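Local coordinates for DUF1573 domain-containing protein (PDB 2QSV) that is of unknown function, possibly linked to cysteine-type peptidase activity, and whose C-terminal part forms two immunoglobulin-like beta-sandwich domains, at residues A[136-142]-A[176-182]; A[35-41]-A[82-88]. One frame throughout, in Å; residues are numbered along the deposited sequence.

Contact 1 (A[136-142]-A[176-182]); sequences TKAAIEI and STLLRIA
The shortest polar bond runs from S176 OG to E141 OE2, at 2.6 Å, reaching the carboxylate on its anti side and 20° out of its plane. It pins one end of an antiparallel pair, the central strands of the four-stranded sheet in the C-terminal Ig-like sandwich. An extended E141 chain, CG anti to the backbone N (chi1 -180°), carries the carboxylate across to the start of the 176-182 segment. Between the backbones, A138–I181, I140–L179 and I142–T177 are the hydrogen-bonded pairs, each bonded in both directions.

The face bearing I140, I142, L179 and I181 turns into the sandwich core. CD1 of I140 meets CD1 of I181 at 3.7 Å, and CD1 of I142 lies 4.0 Å from L179 CB; beyond them L150, L152 and V155 of the opposing sheet close the core, with A164 beside L179 and I181. The other face is more open. There R180 makes a salt bridge with D167, and CD1 of L178, from the same strand as R180, lies 3.5 Å above the R180 guanidinium plane, offset toward its rim. Across the contact on this face, L178 CD2 approaches A139 CB at 4.2 Å.

Contact 2 (A[35-41]-A[82-88]); sequences LQVAVVS and LVLEVTS
The carboxylate of E85 meets a methyl of the other strand: V40 CG1 lies 4.1 Å from E85 CD. The same methyl touches E85 CB at 3.7 Å, the two side chains crossing at about a right angle. E85 OE1 has a weak, long ion pair with K94. Beside E85, T87 and Q36 run alongside each other, pointing the same way, with T87 OG1 3.2 Å from Q36 CB; chi1 of 76° sets that hydroxyl between its own backbone N and carbonyl carbon.

Q36–T87 and A38–E85 are doubly hydrogen-bonded antiparallel pairs in the five-stranded sheet of the first of the chain's two sandwiches, an E-set, immunoglobulin-like domain. After V39 the backbone kinks (V40 psi -20°) and the pairing slips by one residue, much as in a beta bulge: V40 N donates to V83 O, while V83 N donates to S41 O. V40 CG2 ends up 3.6 Å from V83 CG1.

The opposite face, carrying V37, V39, L84 and V86, is buried. V39 splits its methyls, CG1 against L82 CD1 at 3.5 Å and CG2 against L84 CD2 at 3.7 Å. L35 CD2 crosses to V86 CG1 at 3.6 Å, and L3 from the other sheet packs onto L35, V37, L84 and V86.

In the fold
From the N terminus the chain builds one sandwich and then a second. Contact 2 comes first: strand 35-41 leads through 46-47, 52-55 and 61-67, and closes a 40-residue loop when strand 76-87 returns beside it. Contact 1 opens only after that domain is complete, its 33-residue loop running through 150-157, 162-166 and 170-171 before strand 176-183 pairs with 136-144. The two loops are in series, neither nesting nor crossing, with centres 42 Å apart. Both domains share the same strand order, yet the contacts occupy different sheets: contact 2 joins two strands of a five-stranded sheet, contact 1 the middle pair of a four-stranded one.

Contact 1 (A[136-142]-A[176-182])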
ATOM      1  N   THR A 136      11.989  20.026   4.900  1.00 40.33           N
ATOM      2  CA  THR A 136      12.350  20.512   3.594  1.00 37.68           C
ATOM      3  C   THR A 136      11.281  20.119   2.567  1.00 36.00           C
ATOM      4  O   THR A 136      10.871  18.971   2.470  1.00 34.18           O
ATOM      5  CB  THR A 136      13.745  20.013   3.242  1.00 38.15           C
ATOM      6  OG1 THR A 136      14.616  20.354   4.323  1.00 38.50           O
ATOM      7  CG2 THR A 136      14.289  20.636   1.949  1.00 37.90           C
ATOM      8  N   LYS A 137      10.823  21.130   1.843  1.00 33.61           N
ATOM      9  CA  LYS A 137       9.826  21.005   0.827  1.00 32.58           C
ATOM     10  C   LYS A 137      10.435  20.922  -0.564  1.00 31.41           C
ATOM     11  O   LYS A 137      11.484  21.480  -0.828  1.00 31.17           O
ATOM     12  CB  LYS A 137       8.878  22.201   0.890  1.00 32.00           C
ATOM     13  CG  LYS A 137       7.961  22.220   2.077  1.00 34.35           C
ATOM     14  CD  LYS A 137       7.162  23.541   2.040  1.00 41.37           C
ATOM     15  CE  LYS A 137       6.332  23.735   3.308  1.00 45.17           C
ATOM     16  NZ  LYS A 137       5.217  24.687   3.053  1.00 49.02           N
ATOM     17  N   ALA A 138       9.758  20.196  -1.449  1.00 30.25           N
ATOM     18  CA  ALA A 138      10.095  20.203  -2.861  1.00 28.25           C
ATOM     19  C   ALA A 138       8.785  20.086  -3.642  1.00 27.00           C
ATOM     20  O   ALA A 138       7.725  19.816  -3.075  1.00 25.94           O
ATOM     21  CB  ALA A 138      11.057  19.044  -3.210  1.00 28.82           C
ATOM     22  N   ALA A 139       8.846  20.279  -4.944  1.00 26.06           N
ATOM     23  CA  ALA A 139       7.639  20.172  -5.760  1.00 26.29           C
ATOM     24  C   ALA A 139       8.008  19.511  -7.068  1.00 24.77           C
ATOM     25  O   ALA A 139       8.977  19.872  -7.669  1.00 27.02           O
ATOM     26  CB  ALA A 139       7.049  21.545  -5.991  1.00 26.28           C
ATOM     27  N   ILE A 140       7.273  18.500  -7.477  1.00 23.09           N
ATOM     28  CA  ILE A 140       7.499  17.906  -8.769  1.00 21.95           C
ATOM     29  C   ILE A 140       6.301  18.257  -9.630  1.00 21.68           C
ATOM     30  O   ILE A 140       5.165  18.064  -9.214  1.00 21.89           O
ATOM     31  CB  ILE A 140       7.693  16.369  -8.655  1.00 22.45           C
ATOM     32  CG1 ILE A 140       9.135  16.056  -8.160  1.00 24.01           C
ATOM     33  CG2 ILE A 140       7.438  15.632  -9.974  1.00 23.02           C
ATOM     34  CD1 ILE A 140       9.354  14.594  -7.859  1.00 22.56           C
ATOM     35  N   GLU A 141       6.562  18.760 -10.831  1.00 20.48           N
ATOM     36  CA  GLU A 141       5.498  19.065 -11.760  1.00 20.67           C
ATOM     37  C   GLU A 141       5.023  17.814 -12.465  1.00 20.22           C
ATOM     38  O   GLU A 141       5.803  17.043 -13.066  1.00 21.09           O
ATOM     39  CB  GLU A 141       5.952  20.141 -12.776  1.00 20.09           C
ATOM     40  CG  GLU A 141       4.821  20.483 -13.769  1.00 24.28           C
ATOM     41  CD  GLU A 141       5.137  21.653 -14.711  1.00 29.65           C
ATOM     42  OE1 GLU A 141       6.260  21.798 -15.181  1.00 35.80           O
ATOM     43  OE2 GLU A 141       4.222  22.402 -15.034  1.00 35.53           O
ATOM     44  N   ILE A 142       3.738  17.579 -12.368  1.00 19.13           N
ATOM     45  CA  ILE A 142       3.161  16.471 -13.034  1.00 19.73           C
ATOM     46  C   ILE A 142       2.397  16.967 -14.253  1.00 21.19           C
ATOM     47  O   ILE A 142       1.465  17.739 -14.118  1.00 20.34           O
ATOM     48  CB  ILE A 142       2.207  15.701 -12.109  1.00 19.99           C
ATOM     49  CG1 ILE A 142       2.981  15.040 -10.932  1.00 17.45           C
ATOM     50  CG2 ILE A 142       1.380  14.708 -12.952  1.00 18.74           C
ATOM     51  CD1 ILE A 142       2.022  14.287  -9.943  1.00 18.21           C
ATOM     52  N   SER A 176      -0.839  20.838 -16.133  1.00 20.83           N
ATOM     53  CA  SER A 176       0.026  20.256 -15.115  1.00 23.54           C
ATOM     54  C   SER A 176      -0.449  20.651 -13.719  1.00 24.18           C
ATOM     55  O   SER A 176      -1.296  21.574 -13.545  1.00 24.22           O
ATOM     56  CB  SER A 176       1.474  20.652 -15.354  1.00 24.07           C
ATOM     57  OG  SER A 176       1.643  22.027 -15.085  1.00 29.02           O
ATOM     58  N   THR A 177       0.082  19.957 -12.722  1.00 21.67           N
ATOM     59  CA  THR A 177      -0.194  20.281 -11.323  1.00 21.34           C
ATOM     60  C   THR A 177       1.118  20.083 -10.543  1.00 21.11           C
ATOM     61  O   THR A 177       2.043  19.431 -11.027  1.00 21.17           O
ATOM     62  CB  THR A 177      -1.398  19.492 -10.751  1.00 21.02           C
ATOM     63  OG1 THR A 177      -1.808  20.084  -9.530  1.00 22.21           O
ATOM     64  CG2 THR A 177      -1.104  17.962 -10.476  1.00 22.35           C
ATOM     65  N   LEU A 178       1.225  20.676  -9.372  1.00 20.07           N
ATOM     66  CA  LEU A 178       2.402  20.411  -8.530  1.00 20.78           C
ATOM     67  C   LEU A 178       2.089  19.302  -7.533  1.00 20.21           C
ATOM     68  O   LEU A 178       1.000  19.261  -6.947  1.00 18.84           O
ATOM     69  CB  LEU A 178       2.813  21.691  -7.792  1.00 20.71           C
ATOM     70  CG  LEU A 178       3.442  22.713  -8.717  1.00 23.48           C
ATOM     71  CD1 LEU A 178       3.853  23.951  -7.955  1.00 20.95           C
ATOM     72  CD2 LEU A 178       4.628  22.090  -9.384  1.00 23.88           C
ATOM     73  N   LEU A 179       3.034  18.378  -7.414  1.00 20.56           N
ATOM     74  CA  LEU A 179       3.090  17.410  -6.306  1.00 20.02           C
ATOM     75  C   LEU A 179       3.920  18.034  -5.220  1.00 18.67           C
ATOM     76  O   LEU A 179       5.085  18.301  -5.421  1.00 18.01           O
ATOM     77  CB  LEU A 179       3.730  16.095  -6.778  1.00 19.44           C
ATOM     78  CG  LEU A 179       3.775  14.926  -5.765  1.00 19.69           C
ATOM     79  CD1 LEU A 179       2.388  14.487  -5.348  1.00 17.16           C
ATOM     80  CD2 LEU A 179       4.553  13.790  -6.426  1.00 16.17           C
ATOM     81  N   ARG A 180       3.328  18.356  -4.074  1.00 19.81           N
ATOM     82  CA  ARG A 180       4.130  19.031  -3.050  1.00 20.51           C
ATOM     83  C   ARG A 180       4.706  17.951  -2.122  1.00 21.26           C
ATOM     84  O   ARG A 180       3.967  17.248  -1.513  1.00 21.80           O
ATOM     85  CB  ARG A 180       3.274  19.944  -2.169  1.00 21.24           C
ATOM     86  CG  ARG A 180       2.346  20.882  -2.947  1.00 26.49           C
ATOM     87  CD  ARG A 180       3.065  21.971  -3.547  1.00 26.12           C
ATOM     88  NE  ARG A 180       2.128  22.972  -4.095  1.00 34.13           N
ATOM     89  CZ  ARG A 180       2.514  24.189  -4.470  1.00 33.70           C
ATOM     90  NH1 ARG A 180       3.780  24.525  -4.301  1.00 35.32           N
ATOM     91  NH2 ARG A 180       1.659  25.058  -5.018  1.00 33.82           N
ATOM     92  N   ILE A 181       6.018  17.909  -1.991  1.00 22.43           N
ATOM     93  CA  ILE A 181       6.732  16.876  -1.244  1.00 22.02           C
ATOM     94  C   ILE A 181       7.381  17.571  -0.030  1.00 22.30           C
ATOM     95  O   ILE A 181       7.838  18.719  -0.115  1.00 21.43           O
ATOM     96  CB  ILE A 181       7.774  16.207  -2.168  1.00 22.36           C
ATOM     97  CG1 ILE A 181       7.026  15.468  -3.287  1.00 20.81           C
ATOM     98  CG2 ILE A 181       8.771  15.258  -1.393  1.00 21.83           C
ATOM     99  CD1 ILE A 181       7.850  15.250  -4.538  1.00 19.41           C
ATOM    100  N   ALA A 182       7.338  16.904   1.122  1.00 21.69           N
ATOM    101  CA  ALA A 182       8.081  17.375   2.304  1.00 23.68           C
ATOM    102  C   ALA A 182       8.794  16.194   3.002  1.00 24.39           C
ATOM    103  O   ALA A 182       8.204  15.100   3.131  1.00 24.25           O
ATOM    104  CB  ALA A 182       7.161  18.134   3.273  1.00 22.67           C
TER

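Contact 2 (A[35-41]-A[82-88])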
ATOM      1  N   LEU A  35      -3.392 -22.716  20.747  1.00 59.27           N
ATOM      2  CA  LEU A  35      -3.858 -21.388  20.346  1.00 58.85           C
ATOM      3  C   LEU A  35      -5.188 -21.513  19.619  1.00 59.01           C
ATOM      4  O   LEU A  35      -5.342 -22.304  18.685  1.00 59.24           O
ATOM      5  CB  LEU A  35      -2.833 -20.658  19.478  1.00 58.53           C
ATOM      6  CG  LEU A  35      -1.695 -19.934  20.196  1.00 58.80           C
ATOM      7  CD1 LEU A  35      -0.967 -19.004  19.220  1.00 57.71           C
ATOM      8  CD2 LEU A  35      -2.210 -19.173  21.435  1.00 58.90           C
ATOM      9  N   GLN A  36      -6.175 -20.772  20.095  1.00 59.17           N
ATOM     10  CA  GLN A  36      -7.411 -20.617  19.359  1.00 59.38           C
ATOM     11  C   GLN A  36      -7.340 -19.318  18.552  1.00 58.41           C
ATOM     12  O   GLN A  36      -7.102 -18.234  19.108  1.00 58.59           O
ATOM     13  CB  GLN A  36      -8.599 -20.590  20.302  1.00 59.88           C
ATOM     14  CG  GLN A  36      -9.914 -20.764  19.571  1.00 63.46           C
ATOM     15  CD  GLN A  36     -10.140 -22.203  19.142  1.00 67.56           C
ATOM     16  OE1 GLN A  36     -10.830 -22.477  18.150  1.00 68.48           O
ATOM     17  NE2 GLN A  36      -9.562 -23.134  19.897  1.00 68.66           N
ATOM     18  N   VAL A  37      -7.518 -19.439  17.239  1.00 57.37           N
ATOM     19  CA  VAL A  37      -7.313 -18.309  16.316  1.00 55.47           C
ATOM     20  C   VAL A  37      -8.583 -17.967  15.555  1.00 54.09           C
ATOM     21  O   VAL A  37      -9.205 -18.832  14.944  1.00 53.94           O
ATOM     22  CB  VAL A  37      -6.151 -18.552  15.329  1.00 55.45           C
ATOM     23  CG1 VAL A  37      -5.893 -17.293  14.485  1.00 55.67           C
ATOM     24  CG2 VAL A  37      -4.888 -18.934  16.075  1.00 55.34           C
ATOM     25  N   ALA A  38      -8.972 -16.698  15.624  1.00 52.14           N
ATOM     26  CA  ALA A  38     -10.055 -16.195  14.813  1.00 50.31           C
ATOM     27  C   ALA A  38      -9.549 -15.026  13.963  1.00 49.02           C
ATOM     28  O   ALA A  38      -8.874 -14.125  14.452  1.00 49.21           O
ATOM     29  CB  ALA A  38     -11.232 -15.788  15.681  1.00 49.70           C
ATOM     30  N   VAL A  39      -9.847 -15.088  12.672  1.00 47.56           N
ATOM     31  CA  VAL A  39      -9.685 -13.962  11.765  1.00 45.40           C
ATOM     32  C   VAL A  39     -10.937 -13.109  11.959  1.00 43.78           C
ATOM     33  O   VAL A  39     -12.000 -13.393  11.408  1.00 43.49           O
ATOM     34  CB  VAL A  39      -9.561 -14.429  10.292  1.00 45.67           C
ATOM     35  CG1 VAL A  39      -9.356 -13.234   9.363  1.00 45.37           C
ATOM     36  CG2 VAL A  39      -8.408 -15.431  10.135  1.00 45.43           C
ATOM     37  N   VAL A  40     -10.809 -12.065  12.765  1.00 41.79           N
ATOM     38  CA  VAL A  40     -11.983 -11.282  13.179  1.00 40.29           C
ATOM     39  C   VAL A  40     -12.414 -10.184  12.182  1.00 39.00           C
ATOM     40  O   VAL A  40     -13.554  -9.723  12.218  1.00 39.08           O
ATOM     41  CB  VAL A  40     -11.832 -10.729  14.635  1.00 40.01           C
ATOM     42  CG1 VAL A  40     -11.809 -11.889  15.647  1.00 39.94           C
ATOM     43  CG2 VAL A  40     -10.581  -9.908  14.786  1.00 39.02           C
ATOM     44  N   SER A  41     -11.506  -9.773  11.301  1.00 37.67           N
ATOM     45  CA  SER A  41     -11.840  -8.799  10.263  1.00 37.17           C
ATOM     46  C   SER A  41     -10.999  -9.083   9.017  1.00 36.72           C
ATOM     47  O   SER A  41      -9.816  -9.353   9.134  1.00 36.08           O
ATOM     48  CB  SER A  41     -11.590  -7.377  10.770  1.00 37.28           C
ATOM     49  OG  SER A  41     -12.170  -6.413   9.917  1.00 37.70           O
ATOM     50  N   LEU A  82      -5.880  -7.308   7.923  1.00 30.85           N
ATOM     51  CA  LEU A  82      -6.400  -8.618   8.290  1.00 31.33           C
ATOM     52  C   LEU A  82      -6.231  -8.726   9.830  1.00 31.23           C
ATOM     53  O   LEU A  82      -5.116  -8.665  10.365  1.00 30.57           O
ATOM     54  CB  LEU A  82      -5.616  -9.692   7.529  1.00 30.89           C
ATOM     55  CG  LEU A  82      -5.946 -11.148   7.863  1.00 34.04           C
ATOM     56  CD1 LEU A  82      -7.215 -11.539   7.132  1.00 34.71           C
ATOM     57  CD2 LEU A  82      -4.794 -12.056   7.439  1.00 35.40           C
ATOM     58  N   VAL A  83      -7.332  -8.841  10.558  1.00 32.49           N
ATOM     59  CA  VAL A  83      -7.218  -8.778  12.028  1.00 33.18           C
ATOM     60  C   VAL A  83      -7.240 -10.178  12.664  1.00 34.55           C
ATOM     61  O   VAL A  83      -8.198 -10.936  12.516  1.00 33.97           O
ATOM     62  CB  VAL A  83      -8.254  -7.808  12.672  1.00 33.01           C
ATOM     63  CG1 VAL A  83      -7.939  -7.603  14.177  1.00 32.09           C
ATOM     64  CG2 VAL A  83      -8.229  -6.458  11.940  1.00 30.44           C
ATOM     65  N   LEU A  84      -6.160 -10.498  13.371  1.00 36.60           N
ATOM     66  CA  LEU A  84      -6.021 -11.808  14.025  1.00 39.58           C
ATOM     67  C   LEU A  84      -6.170 -11.757  15.544  1.00 39.90           C
ATOM     68  O   LEU A  84      -5.401 -11.099  16.229  1.00 39.55           O
ATOM     69  CB  LEU A  84      -4.676 -12.442  13.666  1.00 39.59           C
ATOM     70  CG  LEU A  84      -4.479 -12.624  12.160  1.00 41.57           C
ATOM     71  CD1 LEU A  84      -3.057 -13.078  11.924  1.00 42.72           C
ATOM     72  CD2 LEU A  84      -5.501 -13.592  11.552  1.00 41.54           C
ATOM     73  N   GLU A  85      -7.175 -12.462  16.041  1.00 42.15           N
ATOM     74  CA  GLU A  85      -7.423 -12.566  17.475  1.00 44.50           C
ATOM     75  C   GLU A  85      -7.012 -13.943  18.000  1.00 45.90           C
ATOM     76  O   GLU A  85      -7.564 -14.969  17.609  1.00 46.01           O
ATOM     77  CB  GLU A  85      -8.886 -12.304  17.799  1.00 44.30           C
ATOM     78  CG  GLU A  85      -9.208 -12.488  19.270  1.00 45.32           C
ATOM     79  CD  GLU A  85     -10.694 -12.521  19.517  1.00 47.65           C
ATOM     80  OE1 GLU A  85     -11.262 -11.435  19.802  1.00 44.15           O
ATOM     81  OE2 GLU A  85     -11.291 -13.631  19.390  1.00 50.02           O
ATOM     82  N   VAL A  86      -6.035 -13.941  18.892  1.00 47.88           N
ATOM     83  CA  VAL A  86      -5.478 -15.170  19.438  1.00 50.04           C
ATOM     84  C   VAL A  86      -5.856 -15.358  20.917  1.00 51.04           C
ATOM     85  O   VAL A  86      -5.671 -14.440  21.741  1.00 51.33           O
ATOM     86  CB  VAL A  86      -3.965 -15.144  19.248  1.00 50.09           C
ATOM     87  CG1 VAL A  86      -3.253 -15.898  20.336  1.00 51.06           C
ATOM     88  CG2 VAL A  86      -3.637 -15.682  17.868  1.00 51.29           C
ATOM     89  N   THR A  87      -6.408 -16.531  21.241  1.00 52.08           N
ATOM     90  CA  THR A  87      -6.723 -16.896  22.627  1.00 52.57           C
ATOM     91  C   THR A  87      -6.084 -18.229  23.012  1.00 53.00           C
ATOM     92  O   THR A  87      -6.342 -19.258  22.386  1.00 53.13           O
ATOM     93  CB  THR A  87      -8.243 -16.938  22.908  1.00 52.72           C
ATOM     94  OG1 THR A  87      -8.825 -18.123  22.347  1.00 54.25           O
ATOM     95  CG2 THR A  87      -8.931 -15.718  22.336  1.00 53.63           C
ATOM     96  N   SER A  88      -5.234 -18.176  24.040  1.00 53.49           N
ATOM     97  CA  SER A  88      -4.543 -19.346  24.607  1.00 53.79           C
ATOM     98  C   SER A  88      -5.407 -19.973  25.708  1.00 53.52           C
ATOM     99  O   SER A  88      -5.457 -19.439  26.820  1.00 53.75           O
ATOM    100  CB  SER A  88      -3.171 -18.913  25.171  1.00 53.85           C
ATOM    101  OG  SER A  88      -2.724 -19.767  26.214  1.00 56.60           O
TER